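Local coordinates for protein calmodulin, putative (Toxoplasma gondii, PDB 6TJ6) that probably binds calcium through EF-hand motifs and, in this assembly, packs against the chains of other proteins, probably in the manner of a myosin light chain, at residues Val8-Ala11 with Phe12-Asp16. Residues are numbered along the deposited sequence; the frame is centred on the assembly and turned at random.
Sequences VREA and FALFD
The ring of Phe-15 turns its edge to the carbonyl of Ala-11 one helical turn earlier: Ala-11 O lies in the ring plane, 3.4 Å from Phe-15 CD2, where the slightly positive ring hydrogens suit an oxygen. Phe-15 CG stands beside its own backbone N (chi1 -77°), which brings the CD2 edge back alongside Ala-11 O. Ala-11 O further accepts Phe-15 N at 3.0 Å and, weakly, Leu-14 N. Alanine suits position 11, since its short methyl lets helix 7-15 lie close to Ser-34 of helix 26-34. Along another side of the helix, Glu-10 CG touches Leu-14 CD1 at 3.8 Å, the aliphatic part of the acid crossing the leucine branch. Leu-14 CG also sits 3.1 Å from Glu-10 O, the oxygen that receives Leu-14 N at 2.9 Å. Beyond CG the extended chain of Glu-10 carries OE2 to a salt bridge with a basic side chain of another protein's chain. Phe-12 N to Val-8 O and Ala-13 N to Arg-9 O have N-H...O angles of 165°; toward the helix end at Phe-15, Leu-14 N to Glu-10 O bends to 139°. Val-8 on helix 53-64, Phe-12 on Ile-23 and Phe-15 on helix 26-34 pack into the fold, while Leu-14 and part of Phe-15 meet another protein's chain. The carboxylate of Asp-16, a calcium ligand here without metal, accepts Asp-20 N and Gly-21 N and probably helps hold the empty EF-hand loop in shape.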
loop_
_atom_site.group_PDB
_atom_site.type_symbol
_atom_site.label_atom_id
_atom_site.label_comp_id
_atom_site.label_asym_id
_atom_site.label_seq_id
_atom_site.Cartn_x
_atom_site.Cartn_y
_atom_site.Cartn_z
ATOM N N VAL A 8 -4.197 4.412 -10.771
ATOM C CA VAL A 8 -3.307 3.524 -11.520
ATOM C C VAL A 8 -2.078 3.167 -10.689
ATOM O O VAL A 8 -1.671 1.997 -10.613
ATOM C CB VAL A 8 -2.916 4.172 -12.862
ATOM C CG1 VAL A 8 -1.781 3.409 -13.520
ATOM C CG2 VAL A 8 -4.124 4.245 -13.791
ATOM N N ARG A 9 -1.461 4.173 -10.062
ATOM C CA ARG A 9 -0.293 3.927 -9.223
ATOM C C ARG A 9 -0.637 3.011 -8.056
ATOM O O ARG A 9 0.124 2.087 -7.727
ATOM C CB ARG A 9 0.271 5.261 -8.725
ATOM C CG ARG A 9 1.500 5.144 -7.840
ATOM C CD ARG A 9 2.158 6.501 -7.610
ATOM N NE ARG A 9 3.395 6.653 -8.375
ATOM C CZ ARG A 9 3.576 7.541 -9.346
ATOM N NH1 ARG A 9 4.737 7.601 -9.984
ATOM N NH2 ARG A 9 2.601 8.380 -9.672
ATOM N N GLU A 10 -1.792 3.241 -7.429
ATOM C CA GLU A 10 -2.227 2.374 -6.342
ATOM C C GLU A 10 -2.478 0.954 -6.831
ATOM O O GLU A 10 -2.169 -0.009 -6.127
ATOM C CB GLU A 10 -3.484 2.938 -5.687
ATOM C CG GLU A 10 -3.863 2.226 -4.405
ATOM C CD GLU A 10 -5.229 2.626 -3.904
ATOM O OE1 GLU A 10 -6.227 2.339 -4.601
ATOM O OE2 GLU A 10 -5.305 3.235 -2.818
ATOM N N ALA A 11 -3.043 0.801 -8.031
ATOM C CA ALA A 11 -3.269 -0.538 -8.566
ATOM C C ALA A 11 -1.953 -1.271 -8.779
ATOM O O ALA A 11 -1.838 -2.467 -8.465
ATOM C CB ALA A 11 -4.057 -0.455 -9.873
ATOM N N PHE A 12 -0.948 -0.568 -9.306
ATOM C CA PHE A 12 0.375 -1.175 -9.432
ATOM C C PHE A 12 0.892 -1.632 -8.073
ATOM O O PHE A 12 1.339 -2.775 -7.917
ATOM C CB PHE A 12 1.361 -0.201 -10.081
ATOM C CG PHE A 12 2.661 -0.846 -10.483
ATOM C CD1 PHE A 12 2.780 -1.477 -11.710
ATOM C CD2 PHE A 12 3.755 -0.838 -9.629
ATOM C CE1 PHE A 12 3.967 -2.084 -12.084
ATOM C CE2 PHE A 12 4.949 -1.443 -9.995
ATOM C CZ PHE A 12 5.055 -2.067 -11.225
ATOM N N ALA A 13 0.820 -0.753 -7.070
ATOM C CA ALA A 13 1.306 -1.116 -5.738
ATOM C C ALA A 13 0.533 -2.294 -5.151
ATOM O O ALA A 13 1.109 -3.117 -4.429
ATOM C CB ALA A 13 1.228 0.089 -4.803
ATOM N N LEU A 14 -0.759 -2.400 -5.460
ATOM C CA LEU A 14 -1.597 -3.428 -4.854
ATOM C C LEU A 14 -1.417 -4.785 -5.511
ATOM O O LEU A 14 -1.581 -5.812 -4.842
ATOM C CB LEU A 14 -3.071 -3.020 -4.917
ATOM C CG LEU A 14 -3.499 -1.845 -4.034
ATOM C CD1 LEU A 14 -4.938 -1.442 -4.325
ATOM C CD2 LEU A 14 -3.316 -2.184 -2.570
ATOM N N PHE A 15 -1.092 -4.826 -6.802
ATOM C CA PHE A 15 -0.956 -6.107 -7.484
ATOM C C PHE A 15 0.492 -6.536 -7.693
ATOM O O PHE A 15 0.731 -7.585 -8.303
ATOM C CB PHE A 15 -1.710 -6.075 -8.814
ATOM C CG PHE A 15 -3.194 -6.221 -8.650
ATOM C CD1 PHE A 15 -3.769 -7.475 -8.555
ATOM C CD2 PHE A 15 -4.010 -5.108 -8.553
ATOM C CE1 PHE A 15 -5.135 -7.618 -8.388
ATOM C CE2 PHE A 15 -5.374 -5.246 -8.386
ATOM C CZ PHE A 15 -5.937 -6.503 -8.304
ATOM N N ASP A 16 1.458 -5.764 -7.192
ATOM C CA ASP A 16 2.856 -6.188 -7.128
ATOM C C ASP A 16 3.008 -7.048 -5.872
ATOM O O ASP A 16 3.506 -6.614 -4.829
ATOM C CB ASP A 16 3.781 -4.974 -7.117
ATOM C CG ASP A 16 5.237 -5.343 -6.913
ATOM O OD1 ASP A 16 5.614 -6.508 -7.153
ATOM O OD2 ASP A 16 6.009 -4.449 -6.497
#